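Local coordinates for LYND (Lyngbya aestuarii, PDB 4V1T), which probably catalyses the ATP- and magnesium-dependent cyclodehydration of cysteine residues in cyanobactin precursor peptides, giving thiazoline rings, at residues B[454-459]-B[509-514]; B[489-494]-B[520-525]; B[192-197]-B[303-308]; B[377-382]-B[578-583]. All coordinates share one frame; numbering follows the deposited sequence.

Contact 1 of 4, residues B[454-459]-B[509-514]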
loop_
_atom_site.group_PDB
_atom_site.type_symbol
_atom_site.label_atom_id
_atom_site.label_comp_id
_atom_site.label_asym_id
_atom_site.label_seq_id
_atom_site.Cartn_x
_atom_site.Cartn_y
_atom_site.Cartn_z
ATOM N N GLU B 454 -14.039 32.149 -30.337
ATOM C CA GLU B 454 -14.691 33.153 -29.500
ATOM C C GLU B 454 -16.033 32.687 -28.955
ATOM O O GLU B 454 -16.519 33.214 -27.958
ATOM C CB GLU B 454 -14.878 34.458 -30.280
ATOM C CG GLU B 454 -13.566 35.153 -30.607
ATOM C CD GLU B 454 -13.765 36.521 -31.246
ATOM O OE1 GLU B 454 -14.780 37.191 -30.962
ATOM O OE2 GLU B 454 -12.898 36.931 -32.031
ATOM N N GLN B 455 -16.630 31.690 -29.598
ATOM C CA GLN B 455 -17.857 31.084 -29.090
ATOM C C GLN B 455 -17.611 30.325 -27.776
ATOM O O GLN B 455 -18.528 30.104 -26.980
ATOM C CB GLN B 455 -18.440 30.130 -30.125
ATOM C CG GLN B 455 -19.041 30.819 -31.330
ATOM C CD GLN B 455 -19.659 29.829 -32.286
ATOM O OE1 GLN B 455 -20.598 29.111 -31.929
ATOM N NE2 GLN B 455 -19.126 29.766 -33.506
ATOM N N CYS B 456 -16.368 29.924 -27.552
ATOM C CA CYS B 456 -16.022 29.202 -26.338
ATOM C C CYS B 456 -15.447 30.139 -25.292
ATOM O O CYS B 456 -15.800 30.046 -24.126
ATOM C CB CYS B 456 -15.032 28.093 -26.660
ATOM S SG CYS B 456 -15.698 26.893 -27.829
ATOM N N LEU B 457 -14.573 31.049 -25.723
ATOM C CA LEU B 457 -13.867 31.931 -24.801
ATOM C C LEU B 457 -14.797 32.959 -24.184
ATOM O O LEU B 457 -14.835 33.118 -22.973
ATOM C CB LEU B 457 -12.708 32.631 -25.513
ATOM C CG LEU B 457 -11.629 31.719 -26.109
ATOM C CD1 LEU B 457 -10.638 32.531 -26.927
ATOM C CD2 LEU B 457 -10.912 30.909 -25.032
ATOM N N CYS B 458 -15.551 33.650 -25.025
ATOM C CA CYS B 458 -16.517 34.644 -24.573
ATOM C C CYS B 458 -15.846 35.834 -23.865
ATOM O O CYS B 458 -16.329 36.311 -22.841
ATOM C CB CYS B 458 -17.567 34.002 -23.645
ATOM S SG CYS B 458 -18.499 32.623 -24.358
ATOM N N PHE B 459 -14.734 36.314 -24.412
ATOM C CA PHE B 459 -14.149 37.567 -23.955
ATOM C C PHE B 459 -14.914 38.746 -24.585
ATOM O O PHE B 459 -15.421 38.643 -25.698
ATOM C CB PHE B 459 -12.669 37.648 -24.333
ATOM C CG PHE B 459 -11.778 36.785 -23.494
ATOM C CD1 PHE B 459 -11.328 37.226 -22.259
ATOM C CD2 PHE B 459 -11.361 35.546 -23.948
ATOM C CE1 PHE B 459 -10.493 36.442 -21.482
ATOM C CE2 PHE B 459 -10.529 34.746 -23.169
ATOM C CZ PHE B 459 -10.091 35.194 -21.936
ATOM N N THR B 509 -7.068 23.421 -32.376
ATOM C CA THR B 509 -6.309 22.491 -31.557
ATOM C C THR B 509 -5.833 23.167 -30.278
ATOM O O THR B 509 -5.690 22.521 -29.238
ATOM C CB THR B 509 -5.107 21.924 -32.345
ATOM O OG1 THR B 509 -5.567 21.347 -33.578
ATOM C CG2 THR B 509 -4.393 20.855 -31.556
ATOM N N ALA B 510 -5.613 24.476 -30.352
ATOM C CA ALA B 510 -5.111 25.242 -29.214
ATOM C C ALA B 510 -6.080 25.234 -28.033
ATOM O O ALA B 510 -5.674 25.450 -26.889
ATOM C CB ALA B 510 -4.809 26.670 -29.642
ATOM N N LEU B 511 -7.361 25.006 -28.314
ATOM C CA LEU B 511 -8.380 24.940 -27.265
ATOM C C LEU B 511 -8.560 23.533 -26.687
ATOM O O LEU B 511 -9.033 23.380 -25.565
ATOM C CB LEU B 511 -9.728 25.426 -27.802
ATOM C CG LEU B 511 -10.001 26.933 -27.746
ATOM C CD1 LEU B 511 -11.358 27.212 -28.351
ATOM C CD2 LEU B 511 -9.953 27.459 -26.319
ATOM N N CYS B 512 -8.180 22.524 -27.462
ATOM C CA CYS B 512 -8.483 21.133 -27.140
ATOM C C CYS B 512 -7.430 20.455 -26.264
ATOM O O CYS B 512 -7.721 19.450 -25.632
ATOM C CB CYS B 512 -8.649 20.337 -28.436
ATOM S SG CYS B 512 -10.015 20.907 -29.477
ATOM N N TYR B 513 -6.219 20.995 -26.235
ATOM C CA TYR B 513 -5.125 20.396 -25.479
ATOM C C TYR B 513 -4.290 21.452 -24.774
ATOM O O TYR B 513 -4.239 22.605 -25.204
ATOM C CB TYR B 513 -4.240 19.575 -26.408
ATOM C CG TYR B 513 -5.005 18.534 -27.188
ATOM C CD1 TYR B 513 -5.326 17.303 -26.614
ATOM C CD2 TYR B 513 -5.420 18.783 -28.495
ATOM C CE1 TYR B 513 -6.030 16.348 -27.321
ATOM C CE2 TYR B 513 -6.119 17.833 -29.211
ATOM C CZ TYR B 513 -6.424 16.620 -28.617
ATOM O OH TYR B 513 -7.121 15.674 -29.315
ATOM N N TYR B 514 -3.639 21.044 -23.690
ATOM C CA TYR B 514 -2.739 21.928 -22.954
ATOM C C TYR B 514 -1.463 22.189 -23.739
ATOM O O TYR B 514 -0.949 21.302 -24.431
ATOM C CB TYR B 514 -2.353 21.325 -21.590
ATOM C CG TYR B 514 -3.501 21.112 -20.633
ATOM C CD1 TYR B 514 -4.414 22.118 -20.380
ATOM C CD2 TYR B 514 -3.667 19.893 -19.974
ATOM C CE1 TYR B 514 -5.460 21.926 -19.504
ATOM C CE2 TYR B 514 -4.713 19.692 -19.102
ATOM C CZ TYR B 514 -5.602 20.713 -18.866
ATOM O OH TYR B 514 -6.638 20.516 -17.984
#
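Leu511 reaches across to Cys456 and Leu457 and joins two short helical turns of the YcaO domain. One turn is helix 454-457. The other is a weakly bonded turn, about 509-512, directly after strand 503-508 of the antiparallel sheet. The backbones stay well apart, with 8.8 Å between the CA atoms of Cys456 and Leu511, so side chains bridge the space. From Leu511 CB the chain heads toward the helix. Neither CB nor CG comes into close contact with it. The touching begins where the chain forks. The CD1 branch goes to the cysteine and lies 4.1 Å from Cys456 CB and 4.4 Å from Cys456 SG. The CD2 branch goes to the leucine and meets Leu457 CD2 at 3.8 Å. Leu457 offers that methyl because its CG stands anti to the carbonyl carbon (chi1 -60°), which brings the branched end round toward Leu511. The contact is wholly apolar, and Leu457 and Leu511 are buried. Leu507 of strand 503-508 lies against Cys456, and Tyr464 of helix 461-465 covers Leu457. The helix stops just beyond the contact: Cys458 has a positive phi of 64°, while its N still bonds to Glu454 O at 3.1 Å. The other methyl of Leu457 serves a different neighbour, with CD1 packed 3.6 Å from Phe524 O.

Contact 2 of 4, residues B[489-494]-B[520-525]; sequences QAIEWT and PEHRFA
Gln489 and His522 face each other with their CA atoms 8.9 Å apart, where the lead-in to strand 491-498 passes an irregular loop. The loop makes an inverse gamma turn centred on Arg523, closed by a weak bond from Phe524 N to His522 O. The strand belongs to the antiparallel sheet of the YcaO domain. The Gln489 and His522 side chains lie alongside, pointing opposite ways, and the amide is turned 52° from the imidazole. It is the aliphatic part of the glutamine that touches: CB is 3.8 Å from His522 NE2, and CG is 3.9 Å from His522 CD2. The imidazole gets there because its CG is anti to the backbone N (chi1 -166°). Within the loop, Phe524 CD2 sits over the rim of one imidazole face. Deeper in, Phe485 packs edge-to-face on Phe524 and also touches Ile491. A single methyl, Ile491 CG2, serves both rings, 4.1 Å from His522 NE2 and 4.4 Å from Phe524 CE2.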
loop_
_atom_site.group_PDB
_atom_site.type_symbol
_atom_site.label_atom_id
_atom_site.label_comp_id
_atom_site.label_asym_id
_atom_site.label_seq_id
_atom_site.Cartn_x
_atom_site.Cartn_y
_atom_site.Cartn_z
ATOM N N GLN B 489 -6.007 33.352 -41.122
ATOM C CA GLN B 489 -4.878 32.448 -40.949
ATOM C C GLN B 489 -5.300 30.988 -41.037
ATOM O O GLN B 489 -6.305 30.587 -40.454
ATOM C CB GLN B 489 -4.198 32.686 -39.603
ATOM C CG GLN B 489 -3.563 34.056 -39.446
ATOM C CD GLN B 489 -2.385 34.269 -40.377
ATOM O OE1 GLN B 489 -1.885 33.331 -40.992
ATOM N NE2 GLN B 489 -1.937 35.510 -40.482
ATOM N N ALA B 490 -4.524 30.200 -41.773
ATOM C CA ALA B 490 -4.673 28.757 -41.749
ATOM C C ALA B 490 -4.171 28.274 -40.394
ATOM O O ALA B 490 -3.153 28.745 -39.899
ATOM C CB ALA B 490 -3.902 28.106 -42.877
ATOM N N ILE B 491 -4.902 27.346 -39.791
ATOM C CA ILE B 491 -4.582 26.858 -38.450
ATOM C C ILE B 491 -4.899 25.383 -38.367
ATOM O O ILE B 491 -5.472 24.817 -39.290
ATOM C CB ILE B 491 -5.379 27.603 -37.369
ATOM C CG1 ILE B 491 -6.874 27.369 -37.590
ATOM C CG2 ILE B 491 -5.028 29.093 -37.391
ATOM C CD1 ILE B 491 -7.751 28.129 -36.656
ATOM N N GLU B 492 -4.523 24.765 -37.255
ATOM C CA GLU B 492 -4.829 23.355 -37.028
ATOM C C GLU B 492 -6.125 23.200 -36.248
ATOM O O GLU B 492 -6.247 23.689 -35.125
ATOM C CB GLU B 492 -3.674 22.675 -36.304
ATOM C CG GLU B 492 -2.451 22.504 -37.201
ATOM C CD GLU B 492 -1.326 21.731 -36.548
ATOM O OE1 GLU B 492 -1.156 21.841 -35.316
ATOM O OE2 GLU B 492 -0.603 21.017 -37.269
ATOM N N TRP B 493 -7.105 22.548 -36.873
ATOM C CA TRP B 493 -8.376 22.257 -36.218
ATOM C C TRP B 493 -8.401 20.798 -35.788
ATOM O O TRP B 493 -7.865 19.933 -36.485
ATOM C CB TRP B 493 -9.560 22.537 -37.137
ATOM C CG TRP B 493 -9.658 23.948 -37.639
ATOM C CD1 TRP B 493 -8.958 24.501 -38.673
ATOM C CD2 TRP B 493 -10.534 24.976 -37.153
ATOM N NE1 TRP B 493 -9.340 25.813 -38.854
ATOM C CE2 TRP B 493 -10.302 26.126 -37.932
ATOM C CE3 TRP B 493 -11.483 25.036 -36.132
ATOM C CZ2 TRP B 493 -10.992 27.323 -37.721
ATOM C CZ3 TRP B 493 -12.160 26.219 -35.922
ATOM C CH2 TRP B 493 -11.911 27.351 -36.712
ATOM N N THR B 494 -9.007 20.535 -34.635
ATOM C CA THR B 494 -9.133 19.178 -34.122
ATOM C C THR B 494 -10.593 18.731 -34.200
ATOM O O THR B 494 -11.476 19.454 -33.746
ATOM C CB THR B 494 -8.628 19.076 -32.670
ATOM O OG1 THR B 494 -7.194 19.046 -32.672
ATOM C CG2 THR B 494 -9.139 17.811 -31.989
ATOM N N PRO B 520 4.036 33.650 -31.811
ATOM C CA PRO B 520 3.878 34.772 -30.882
ATOM C C PRO B 520 2.938 35.858 -31.402
ATOM O O PRO B 520 2.337 36.572 -30.606
ATOM C CB PRO B 520 5.306 35.321 -30.739
ATOM C CG PRO B 520 6.199 34.182 -31.120
ATOM C CD PRO B 520 5.449 33.427 -32.171
ATOM N N GLU B 521 2.798 35.954 -32.720
ATOM C CA GLU B 521 1.935 36.957 -33.328
ATOM C C GLU B 521 0.491 36.476 -33.458
ATOM O O GLU B 521 -0.358 37.206 -33.952
ATOM C CB GLU B 521 2.468 37.349 -34.707
ATOM C CG GLU B 521 3.885 37.909 -34.701
ATOM C CD GLU B 521 4.957 36.831 -34.661
ATOM O OE1 GLU B 521 4.605 35.636 -34.529
ATOM O OE2 GLU B 521 6.154 37.182 -34.765
ATOM N N HIS B 522 0.206 35.253 -33.013
ATOM C CA HIS B 522 -1.134 34.687 -33.175
ATOM C C HIS B 522 -1.497 33.738 -32.029
ATOM O O HIS B 522 -1.958 32.610 -32.245
ATOM C CB HIS B 522 -1.231 33.976 -34.527
ATOM C CG HIS B 522 -2.625 33.655 -34.957
ATOM N ND1 HIS B 522 -3.733 34.336 -34.485
ATOM C CD2 HIS B 522 -3.103 32.738 -35.830
ATOM C CE1 HIS B 522 -4.822 33.841 -35.038
ATOM N NE2 HIS B 522 -4.470 32.868 -35.864
ATOM N N ARG B 523 -1.286 34.201 -30.803
ATOM C CA ARG B 523 -1.612 33.412 -29.629
ATOM C C ARG B 523 -3.038 33.715 -29.193
ATOM O O ARG B 523 -3.263 34.526 -28.300
ATOM C CB ARG B 523 -0.624 33.700 -28.493
ATOM C CG ARG B 523 0.806 33.278 -28.797
ATOM C CD ARG B 523 1.540 32.812 -27.549
ATOM N NE ARG B 523 2.741 33.607 -27.288
ATOM C CZ ARG B 523 3.980 33.269 -27.640
ATOM N NH1 ARG B 523 4.226 32.135 -28.282
ATOM N NH2 ARG B 523 4.987 34.084 -27.350
ATOM N N PHE B 524 -3.999 33.051 -29.829
ATOM C CA PHE B 524 -5.409 33.390 -29.657
ATOM C C PHE B 524 -6.119 32.537 -28.618
ATOM O O PHE B 524 -7.321 32.690 -28.413
ATOM C CB PHE B 524 -6.148 33.274 -30.995
ATOM C CG PHE B 524 -6.086 31.902 -31.604
ATOM C CD1 PHE B 524 -6.960 30.907 -31.202
ATOM C CD2 PHE B 524 -5.146 31.610 -32.581
ATOM C CE1 PHE B 524 -6.892 29.645 -31.758
ATOM C CE2 PHE B 524 -5.077 30.353 -33.146
ATOM C CZ PHE B 524 -5.951 29.369 -32.737
ATOM N N ALA B 525 -5.386 31.646 -27.953
ATOM C CA ALA B 525 -5.984 30.800 -26.929
ATOM C C ALA B 525 -4.935 30.076 -26.106
ATOM O O ALA B 525 -3.837 29.822 -26.582
ATOM C CB ALA B 525 -6.919 29.779 -27.577
#

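Contact 3 of 4, residues B[192-197]-B[303-308]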
loop_
_atom_site.group_PDB
_atom_site.type_symbol
_atom_site.label_atom_id
_atom_site.label_comp_id
_atom_site.label_asym_id
_atom_site.label_seq_id
_atom_site.Cartn_x
_atom_site.Cartn_y
_atom_site.Cartn_z
ATOM N N LEU B 192 18.648 0.259 -12.597
ATOM C CA LEU B 192 18.900 -1.071 -13.119
ATOM C C LEU B 192 17.707 -1.506 -13.972
ATOM O O LEU B 192 16.590 -1.599 -13.494
ATOM C CB LEU B 192 19.147 -2.039 -11.959
ATOM C CG LEU B 192 19.342 -3.512 -12.292
ATOM C CD1 LEU B 192 20.542 -3.731 -13.193
ATOM C CD2 LEU B 192 19.482 -4.325 -11.013
ATOM N N GLY B 193 17.962 -1.765 -15.247
ATOM C CA GLY B 193 16.914 -2.123 -16.183
ATOM C C GLY B 193 16.458 -0.900 -16.959
ATOM O O GLY B 193 16.928 0.214 -16.706
ATOM N N PRO B 194 15.543 -1.095 -17.906
ATOM C CA PRO B 194 14.970 -2.403 -18.208
ATOM C C PRO B 194 15.810 -3.234 -19.153
ATOM O O PRO B 194 16.815 -2.759 -19.694
ATOM C CB PRO B 194 13.658 -2.035 -18.879
ATOM C CG PRO B 194 14.002 -0.813 -19.650
ATOM C CD PRO B 194 15.017 -0.059 -18.813
ATOM N N VAL B 195 15.393 -4.483 -19.324
ATOM C CA VAL B 195 15.763 -5.262 -20.481
ATOM C C VAL B 195 14.767 -4.905 -21.577
ATOM O O VAL B 195 13.567 -5.132 -21.423
ATOM C CB VAL B 195 15.721 -6.780 -20.206
ATOM C CG1 VAL B 195 15.792 -7.579 -21.506
ATOM C CG2 VAL B 195 16.857 -7.175 -19.279
ATOM N N PHE B 196 15.273 -4.342 -22.670
ATOM C CA PHE B 196 14.465 -4.042 -23.842
ATOM C C PHE B 196 14.419 -5.254 -24.765
ATOM O O PHE B 196 15.453 -5.717 -25.233
ATOM C CB PHE B 196 15.037 -2.840 -24.607
ATOM C CG PHE B 196 15.091 -1.568 -23.805
ATOM C CD1 PHE B 196 13.959 -0.795 -23.633
ATOM C CD2 PHE B 196 16.276 -1.147 -23.225
ATOM C CE1 PHE B 196 14.008 0.375 -22.909
ATOM C CE2 PHE B 196 16.338 0.039 -22.509
ATOM C CZ PHE B 196 15.203 0.798 -22.346
ATOM N N VAL B 197 13.217 -5.751 -25.019
ATOM C CA VAL B 197 13.000 -6.814 -25.998
ATOM C C VAL B 197 12.170 -6.254 -27.164
ATOM O O VAL B 197 10.959 -6.083 -27.027
ATOM C CB VAL B 197 12.271 -8.028 -25.380
ATOM C CG1 VAL B 197 12.240 -9.175 -26.380
ATOM C CG2 VAL B 197 12.957 -8.482 -24.102
ATOM N N HIS B 303 9.651 0.137 -11.157
ATOM C CA HIS B 303 8.919 1.035 -12.052
ATOM C C HIS B 303 8.553 0.301 -13.346
ATOM O O HIS B 303 9.431 -0.162 -14.067
ATOM C CB HIS B 303 9.757 2.281 -12.362
ATOM C CG HIS B 303 10.446 2.855 -11.168
ATOM N ND1 HIS B 303 9.891 3.857 -10.405
ATOM C CD2 HIS B 303 11.635 2.558 -10.589
ATOM C CE1 HIS B 303 10.714 4.166 -9.422
ATOM N NE2 HIS B 303 11.776 3.388 -9.506
ATOM N N ILE B 304 7.255 0.212 -13.633
ATOM C CA ILE B 304 6.769 -0.513 -14.801
ATOM C C ILE B 304 6.864 0.337 -16.066
ATOM O O ILE B 304 6.288 1.410 -16.134
ATOM C CB ILE B 304 5.302 -0.950 -14.639
ATOM C CG1 ILE B 304 5.101 -1.763 -13.352
ATOM C CG2 ILE B 304 4.845 -1.764 -15.856
ATOM C CD1 ILE B 304 5.466 -3.226 -13.471
ATOM N N LEU B 305 7.558 -0.169 -17.075
ATOM C CA LEU B 305 7.611 0.479 -18.375
ATOM C C LEU B 305 6.509 -0.051 -19.283
ATOM O O LEU B 305 6.520 -1.217 -19.669
ATOM C CB LEU B 305 8.975 0.261 -19.038
ATOM C CG LEU B 305 9.085 0.748 -20.486
ATOM C CD1 LEU B 305 8.870 2.257 -20.562
ATOM C CD2 LEU B 305 10.433 0.367 -21.084
ATOM N N ILE B 306 5.571 0.818 -19.633
ATOM C CA ILE B 306 4.512 0.455 -20.557
ATOM C C ILE B 306 5.005 0.652 -21.985
ATOM O O ILE B 306 5.568 1.681 -22.315
ATOM C CB ILE B 306 3.230 1.286 -20.316
ATOM C CG1 ILE B 306 2.513 0.817 -19.049
ATOM C CG2 ILE B 306 2.251 1.141 -21.489
ATOM C CD1 ILE B 306 3.134 1.300 -17.768
ATOM N N LYS B 307 4.797 -0.348 -22.823
ATOM C CA LYS B 307 5.067 -0.217 -24.248
ATOM C C LYS B 307 3.971 0.647 -24.858
ATOM O O LYS B 307 2.808 0.264 -24.872
ATOM C CB LYS B 307 5.109 -1.594 -24.911
ATOM C CG LYS B 307 5.228 -1.564 -26.428
ATOM C CD LYS B 307 5.273 -2.976 -26.985
ATOM C CE LYS B 307 4.459 -3.122 -28.263
ATOM N NZ LYS B 307 5.285 -2.918 -29.476
ATOM N N ARG B 308 4.353 1.819 -25.350
ATOM C CA ARG B 308 3.392 2.765 -25.909
ATOM C C ARG B 308 3.027 2.363 -27.325
ATOM O O ARG B 308 3.889 2.281 -28.200
ATOM C CB ARG B 308 3.957 4.193 -25.878
ATOM C CG ARG B 308 4.501 4.594 -24.512
ATOM C CD ARG B 308 5.027 6.021 -24.506
ATOM N NE ARG B 308 3.955 6.993 -24.740
ATOM C CZ ARG B 308 3.935 7.901 -25.713
ATOM N NH1 ARG B 308 4.936 8.001 -26.577
ATOM N NH2 ARG B 308 2.904 8.731 -25.814
#
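This is a small, buried apolar contact between Leu305 and the pair Pro194 and Phe196, at one end of a mixed seven-stranded sheet. The sheet is consistent with the E1-like domain known from related cyclodehydratases. The two segments are not direct strand partners, because strand 289-294 lies between 189-196 and 299-304. The link forms where the chain leaves the edge strand 299-304. With Leu305 CG anti to the backbone N (chi1 173°), one methyl, CD2, reaches strand 189-196 and does all the touching. It is shared equally: CD2 lies 4.0 Å from Pro194 CG and 4.0 Å from Phe196 CE1. The phenylalanine side chain crosses the leucine at about a right angle. Pro194 follows a cis peptide bond, and Gly193 before it has a positive phi of 97°. Trp180 stacks on the Phe196 ring. Leu207 of helix 204-213 packs on Leu305, and the zinc ion held by Cys203, Cys206, Cys311 and Cys314 is about 8 Å from the Leu305 side chain. The contact thus joins the sheet to the surroundings of the metal site. Pro194 and Phe196 also meet each other: Pro194 CG rests 3.3 Å above one face of the phenyl ring, toward its rim.

Contact 4 of 4, residues B[377-382]-B[578-583]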
loop_
_atom_site.group_PDB
_atom_site.type_symbol
_atom_site.label_atom_id
_atom_site.label_comp_id
_atom_site.label_asym_id
_atom_site.label_seq_id
_atom_site.Cartn_x
_atom_site.Cartn_y
_atom_site.Cartn_z
ATOM N N ASN B 377 -9.137 11.151 11.489
ATOM C CA ASN B 377 -10.304 11.941 11.108
ATOM C C ASN B 377 -11.110 11.203 10.042
ATOM O O ASN B 377 -10.659 11.074 8.898
ATOM C CB ASN B 377 -9.860 13.307 10.570
ATOM C CG ASN B 377 -11.026 14.239 10.280
ATOM O OD1 ASN B 377 -12.162 13.808 10.088
ATOM N ND2 ASN B 377 -10.744 15.534 10.246
ATOM N N PRO B 378 -12.315 10.734 10.397
ATOM C CA PRO B 378 -13.111 10.012 9.403
ATOM C C PRO B 378 -13.979 10.901 8.538
ATOM O O PRO B 378 -14.740 10.371 7.728
ATOM C CB PRO B 378 -14.007 9.115 10.258
ATOM C CG PRO B 378 -14.041 9.761 11.629
ATOM C CD PRO B 378 -13.054 10.894 11.659
ATOM N N LEU B 379 -13.878 12.218 8.711
ATOM C CA LEU B 379 -14.764 13.155 8.027
ATOM C C LEU B 379 -14.099 13.856 6.850
ATOM O O LEU B 379 -14.776 14.360 5.955
ATOM C CB LEU B 379 -15.269 14.205 9.015
ATOM C CG LEU B 379 -16.061 13.624 10.180
ATOM C CD1 LEU B 379 -16.093 14.592 11.351
ATOM C CD2 LEU B 379 -17.464 13.265 9.730
ATOM N N VAL B 380 -12.774 13.886 6.858
ATOM C CA VAL B 380 -12.010 14.646 5.886
ATOM C C VAL B 380 -10.962 13.753 5.221
ATOM O O VAL B 380 -10.117 13.178 5.916
ATOM C CB VAL B 380 -11.361 15.864 6.608
ATOM C CG1 VAL B 380 -10.449 16.664 5.695
ATOM C CG2 VAL B 380 -12.450 16.786 7.186
ATOM N N HIS B 381 -11.017 13.629 3.886
ATOM C CA HIS B 381 -10.118 12.760 3.096
ATOM C C HIS B 381 -9.585 13.517 1.867
ATOM O O HIS B 381 -10.301 13.709 0.871
ATOM C CB HIS B 381 -10.877 11.463 2.716
ATOM C CG HIS B 381 -11.563 10.838 3.885
ATOM N ND1 HIS B 381 -12.934 10.815 4.051
ATOM C CD2 HIS B 381 -11.041 10.257 4.987
ATOM C CE1 HIS B 381 -13.223 10.221 5.200
ATOM N NE2 HIS B 381 -12.091 9.880 5.789
ATOM N N THR B 382 -8.328 13.979 1.985
ATOM C CA THR B 382 -7.610 14.662 0.886
ATOM C C THR B 382 -6.247 14.041 0.606
ATOM O O THR B 382 -5.479 13.761 1.528
ATOM C CB THR B 382 -7.354 16.179 1.133
ATOM O OG1 THR B 382 -6.147 16.349 1.878
ATOM C CG2 THR B 382 -8.498 16.849 1.849
ATOM N N PHE B 578 -23.169 15.745 6.129
ATOM C CA PHE B 578 -23.186 17.201 6.040
ATOM C C PHE B 578 -23.229 17.819 7.437
ATOM O O PHE B 578 -22.485 18.756 7.734
ATOM C CB PHE B 578 -24.377 17.680 5.208
ATOM C CG PHE B 578 -24.398 17.139 3.803
ATOM C CD1 PHE B 578 -23.219 16.829 3.140
ATOM C CD2 PHE B 578 -25.598 16.941 3.145
ATOM C CE1 PHE B 578 -23.237 16.329 1.855
ATOM C CE2 PHE B 578 -25.620 16.444 1.855
ATOM C CZ PHE B 578 -24.438 16.137 1.210
ATOM N N VAL B 579 -24.085 17.269 8.292
ATOM C CA VAL B 579 -24.262 17.784 9.636
ATOM C C VAL B 579 -23.005 17.574 10.482
ATOM O O VAL B 579 -22.582 18.465 11.218
ATOM C CB VAL B 579 -25.447 17.108 10.331
ATOM C CG1 VAL B 579 -25.563 17.570 11.779
ATOM C CG2 VAL B 579 -26.754 17.408 9.587
ATOM N N GLN B 580 -22.415 16.394 10.367
ATOM C CA GLN B 580 -21.206 16.062 11.096
ATOM C C GLN B 580 -20.050 16.967 10.715
ATOM O O GLN B 580 -19.249 17.352 11.558
ATOM C CB GLN B 580 -20.811 14.611 10.831
ATOM C CG GLN B 580 -21.736 13.586 11.459
ATOM C CD GLN B 580 -21.425 12.178 10.995
ATOM O OE1 GLN B 580 -22.298 11.480 10.483
ATOM N NE2 GLN B 580 -20.176 11.753 11.170
ATOM N N LEU B 581 -19.957 17.301 9.434
ATOM C CA LEU B 581 -18.864 18.141 8.956
ATOM C C LEU B 581 -19.010 19.574 9.439
ATOM O O LEU B 581 -18.018 20.200 9.813
ATOM C CB LEU B 581 -18.783 18.121 7.437
ATOM C CG LEU B 581 -17.526 18.756 6.837
ATOM C CD1 LEU B 581 -16.264 18.004 7.244
ATOM C CD2 LEU B 581 -17.648 18.802 5.337
ATOM N N GLN B 582 -20.238 20.089 9.433
ATOM C CA GLN B 582 -20.511 21.425 9.968
ATOM C C GLN B 582 -20.044 21.528 11.414
ATOM O O GLN B 582 -19.457 22.534 11.815
ATOM C CB GLN B 582 -21.998 21.752 9.896
ATOM C CG GLN B 582 -22.487 22.144 8.520
ATOM C CD GLN B 582 -23.908 22.680 8.550
ATOM O OE1 GLN B 582 -24.849 21.968 8.919
ATOM N NE2 GLN B 582 -24.068 23.943 8.164
ATOM N N GLN B 583 -20.316 20.482 12.190
ATOM C CA GLN B 583 -19.931 20.453 13.593
ATOM C C GLN B 583 -18.415 20.391 13.719
ATOM O O GLN B 583 -17.821 21.060 14.565
ATOM C CB GLN B 583 -20.577 19.260 14.311
ATOM C CG GLN B 583 -20.232 19.157 15.792
ATOM C CD GLN B 583 -20.632 20.390 16.585
ATOM O OE1 GLN B 583 -21.673 20.992 16.336
ATOM N NE2 GLN B 583 -19.803 20.770 17.547
#
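Leu379 and Val380 pack on Gln580 and Leu581, so that the turn leading into strand 381-385 is set against helix 576-587. That strand is the middle one of a three-stranded antiparallel sheet. The inner half is buried. Leu581 CD1 fits against the turn, 4.0 Å from Val380 CG2, 4.3 Å from Leu379 CB and 4.1 Å from Leu379 O. Val380 and Leu581 cross at about a right angle. Helix 630-649 closes this side, with Val638 and Asn642 on Leu581 and Leu646 on Val380. Leu379 O is also hydrogen-bonded to Tyr577 OH, which ties the turn to the helix by a polar link. The outer half faces solvent. Here Leu379 CD2 lies 3.8 Å from Gln580 CB, on the aliphatic part of an exposed glutamine whose chain extends beyond CG. Next to it, Pro378 packs on Gln336 of the second subunit, so the turn lies near the dimer contact. An Asx turn shapes the segment from within. Asn377 OD1 takes a weak bond from Val380 N at 3.3 Å and a much shorter one from Leu379 N, 2.7 Å long with an angle of 156° at the hydrogen.

In the fold
Contacts 1 and 2 are neighbours, with centres 10 Å apart, and both lie beside the antiparallel sheet of the YcaO domain, at strands 491-498 and 503-508. They touch directly: Thr509 N probably bonds to Glu492 O, and Thr509 OG1 to Thr494 OG1. Contacts 3 and 4 stand alone, on opposite sides of the chain's centre and 42 Å apart between their centres. Contacts 1 and 3 are the buried ones, and each turns on one leucine. Contacts 2 and 4 are partly buried and pair an inner apolar half with the aliphatic part of an exposed glutamine. Aromatic rings enter contacts 2 and 3, while contacts 1 and 4 use aliphatic groups, with the sulfur-bearing Cys456 in contact 1.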